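Local structure of WipB (Legionella pneumophila, 5NNY) at residues Ser208-Leu214 with Ile302-Gly307. The protein is a translocated effector that acts as a Ser/Thr phosphatase, its phosphatase domain forming this chain, and targets the host lysosomal nutrient-sensing machinery. Coordinates in Å, arbitrary orientation, origin at the centre of the assembly. Numbering follows the deposited sequence.
Sequences SHAGIGL and ITFIHG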
ATOM      1  N   SER A 208      10.683  -4.587   2.839  1.00 16.72           N
ATOM      2  CA  SER A 208       9.997  -4.858   1.588  1.00 15.53           C
ATOM      3  C   SER A 208       8.699  -5.546   1.957  1.00 18.42           C
ATOM      4  O   SER A 208       8.543  -6.033   3.074  1.00 19.73           O
ATOM      5  CB  SER A 208      10.838  -5.727   0.646  1.00 16.17           C
ATOM      6  OG  SER A 208      11.129  -6.987   1.239  1.00 21.35           O
ATOM      7  N   HIS A 209       7.749  -5.543   1.017  1.00 19.29           N
ATOM      8  CA  HIS A 209       6.492  -6.228   1.287  1.00 15.30           C
ATOM      9  C   HIS A 209       6.689  -7.740   1.422  1.00 18.21           C
ATOM     10  O   HIS A 209       6.075  -8.382   2.289  1.00 20.40           O
ATOM     11  CB  HIS A 209       5.476  -5.916   0.180  1.00 15.27           C
ATOM     12  CG  HIS A 209       4.276  -6.806   0.224  1.00 17.39           C
ATOM     13  ND1 HIS A 209       3.338  -6.738   1.233  1.00 19.10           N
ATOM     14  CD2 HIS A 209       3.880  -7.806  -0.591  1.00 18.11           C
ATOM     15  CE1 HIS A 209       2.399  -7.644   1.021  1.00 18.47           C
ATOM     16  NE2 HIS A 209       2.704  -8.303  -0.079  1.00 20.49           N
ATOM     17  N   ALA A 210       7.549  -8.326   0.589  1.00 18.24           N
ATOM     18  CA  ALA A 210       7.742  -9.769   0.514  1.00 16.71           C
ATOM     19  C   ALA A 210       9.226 -10.091   0.612  1.00 20.46           C
ATOM     20  O   ALA A 210      10.076  -9.203   0.566  1.00 15.46           O
ATOM     21  CB  ALA A 210       7.168 -10.343  -0.796  1.00 17.06           C
ATOM     22  N   GLY A 211       9.539 -11.382   0.713  1.00 23.39           N
ATOM     23  CA  GLY A 211      10.924 -11.791   0.926  1.00 21.74           C
ATOM     24  C   GLY A 211      11.781 -11.598  -0.318  1.00 22.47           C
ATOM     25  O   GLY A 211      11.489 -12.152  -1.387  1.00 26.59           O
ATOM     26  N   ILE A 212      12.864 -10.836  -0.180  1.00 20.42           N
ATOM     27  CA  ILE A 212      13.814 -10.586  -1.254  1.00 15.23           C
ATOM     28  C   ILE A 212      15.225 -10.756  -0.710  1.00 19.88           C
ATOM     29  O   ILE A 212      15.436 -10.992   0.484  1.00 20.96           O
ATOM     30  CB  ILE A 212      13.662  -9.179  -1.844  1.00 13.85           C
ATOM     31  CG1 ILE A 212      13.935  -8.150  -0.736  1.00 16.60           C
ATOM     32  CG2 ILE A 212      12.254  -9.003  -2.460  1.00 17.30           C
ATOM     33  CD1 ILE A 212      14.182  -6.738  -1.240  1.00 18.79           C
ATOM     34  N   GLY A 213      16.198 -10.590  -1.601  1.00 21.63           N
ATOM     35  CA  GLY A 213      17.590 -10.600  -1.202  1.00 20.76           C
ATOM     36  C   GLY A 213      18.320  -9.466  -1.879  1.00 19.56           C
ATOM     37  O   GLY A 213      17.698  -8.656  -2.577  1.00 18.69           O
ATOM     38  N   LEU A 214      19.642  -9.400  -1.687  1.00 21.40           N
ATOM     39  CA  LEU A 214      20.456  -8.442  -2.434  1.00 22.89           C
ATOM     40  C   LEU A 214      20.340  -8.637  -3.942  1.00 21.38           C
ATOM     41  O   LEU A 214      20.537  -7.683  -4.704  1.00 20.93           O
ATOM     42  CB  LEU A 214      21.924  -8.551  -2.006  1.00 19.87           C
ATOM     43  CG  LEU A 214      22.250  -8.234  -0.550  1.00 21.34           C
ATOM     44  CD1 LEU A 214      23.727  -8.563  -0.245  1.00 19.16           C
ATOM     45  CD2 LEU A 214      21.969  -6.775  -0.249  1.00 25.90           C
ATOM     46  N   ILE A 302      23.336  -6.977   7.333  1.00 18.12           N
ATOM     47  CA  ILE A 302      22.009  -6.653   6.813  1.00 16.61           C
ATOM     48  C   ILE A 302      20.993  -7.577   7.472  1.00 23.08           C
ATOM     49  O   ILE A 302      21.261  -8.766   7.685  1.00 27.12           O
ATOM     50  CB  ILE A 302      21.962  -6.755   5.271  1.00 20.64           C
ATOM     51  CG1 ILE A 302      20.568  -6.408   4.716  1.00 20.74           C
ATOM     52  CG2 ILE A 302      22.380  -8.128   4.801  1.00 21.72           C
ATOM     53  CD1 ILE A 302      20.605  -6.018   3.271  1.00 22.34           C
ATOM     54  N   THR A 303      19.837  -7.018   7.829  1.00 18.35           N
ATOM     55  CA  THR A 303      18.672  -7.818   8.184  1.00 17.85           C
ATOM     56  C   THR A 303      17.553  -7.444   7.224  1.00 17.13           C
ATOM     57  O   THR A 303      17.402  -6.276   6.874  1.00 24.87           O
ATOM     58  CB  THR A 303      18.238  -7.576   9.639  1.00 33.92           C
ATOM     59  OG1 THR A 303      17.979  -6.185   9.827  1.00 44.81           O
ATOM     60  CG2 THR A 303      19.327  -7.983  10.619  1.00 29.52           C
ATOM     61  N   PHE A 304      16.814  -8.442   6.754  1.00 23.21           N
ATOM     62  CA  PHE A 304      15.653  -8.213   5.905  1.00 26.52           C
ATOM     63  C   PHE A 304      14.389  -8.350   6.745  1.00 29.62           C
ATOM     64  O   PHE A 304      14.268  -9.288   7.537  1.00 29.15           O
ATOM     65  CB  PHE A 304      15.622  -9.195   4.731  1.00 23.41           C
ATOM     66  CG  PHE A 304      16.718  -8.985   3.733  1.00 23.62           C
ATOM     67  CD1 PHE A 304      16.557  -8.102   2.681  1.00 23.70           C
ATOM     68  CD2 PHE A 304      17.922  -9.668   3.855  1.00 27.83           C
ATOM     69  CE1 PHE A 304      17.567  -7.912   1.756  1.00 19.99           C
ATOM     70  CE2 PHE A 304      18.933  -9.478   2.941  1.00 22.30           C
ATOM     71  CZ  PHE A 304      18.760  -8.622   1.883  1.00 24.41           C
ATOM     72  N   ILE A 305      13.455  -7.417   6.564  1.00 28.69           N
ATOM     73  CA  ILE A 305      12.179  -7.382   7.273  1.00 22.07           C
ATOM     74  C   ILE A 305      11.074  -7.282   6.236  1.00 23.20           C
ATOM     75  O   ILE A 305      11.051  -6.339   5.442  1.00 22.56           O
ATOM     76  CB  ILE A 305      12.090  -6.185   8.238  1.00 34.15           C
ATOM     77  CG1 ILE A 305      13.100  -6.322   9.384  1.00 42.30           C
ATOM     78  CG2 ILE A 305      10.656  -6.012   8.741  1.00 39.36           C
ATOM     79  CD1 ILE A 305      13.122  -5.118  10.309  1.00 45.03           C
ATOM     80  N   HIS A 306      10.146  -8.230   6.257  1.00 21.73           N
ATOM     81  CA  HIS A 306       9.096  -8.240   5.248  1.00 19.24           C
ATOM     82  C   HIS A 306       7.882  -8.952   5.822  1.00 22.94           C
ATOM     83  O   HIS A 306       7.947  -9.573   6.885  1.00 24.29           O
ATOM     84  CB  HIS A 306       9.590  -8.921   3.969  1.00 20.26           C
ATOM     85  CG  HIS A 306      10.228 -10.250   4.220  1.00 23.89           C
ATOM     86  ND1 HIS A 306       9.494 -11.397   4.422  1.00 31.48           N
ATOM     87  CD2 HIS A 306      11.527 -10.607   4.345  1.00 30.23           C
ATOM     88  CE1 HIS A 306      10.314 -12.409   4.641  1.00 31.45           C
ATOM     89  NE2 HIS A 306      11.553 -11.960   4.583  1.00 27.36           N
ATOM     90  N   GLY A 307       6.762  -8.850   5.093  1.00 23.67           N
ATOM     91  CA  GLY A 307       5.574  -9.585   5.461  1.00 31.48           C
ATOM     92  C   GLY A 307       5.601 -11.008   4.927  1.00 36.04           C
ATOM     93  O   GLY A 307       6.523 -11.440   4.234  1.00 29.10           O
TER
HETATM   94  O   HOH W   1      12.979  -7.291   3.080  1.00 23.14           O
HETATM   95  O   HOH W   2       7.524 -13.497   1.695  1.00 37.45           O
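Leaving strand 203-208, the chain turns at His209 and runs back over one face of edge strand 301-306, so that Ile302, Phe304 and His306 rise as a row of bumps beneath residues 210-214. The ring of His306 lies under Gly211, whose CA sits 3.6 Å from the ring centroid and almost on its normal, a CH-pi contact made close by the missing side chain. His306 ND1 donates to Gly307 O (3.0 Å), which holds the ring in this pose. Phe304 fills the groove under Ile212, Gly213 and Leu214: its CZ lies 3.8 Å from Gly213 CA and 4.3 Å from Leu214 CG, with Ile212 O over one ring face. Farther along, Leu214 CD2 drops to 3.9 Å from Ile302 CD1, and Leu236 of helix 233-253 touches both. At the turn, hydrogen bonds join Ser208 N to Ile305 O (3.2 Å) and Gly307 N to His209 O (2.9 Å). The CA-to-CB bond of His209 points away from 302-307, and ND1 donates to Ile94 O. The Ser-His-Ala-Gly loop, following the strand next to the edge, resembles the His-Gly-Gly loop of calcineurin-like phosphoesterases, and His209, touching Asp10 and Asp96, is consistent with their dinuclear metal site.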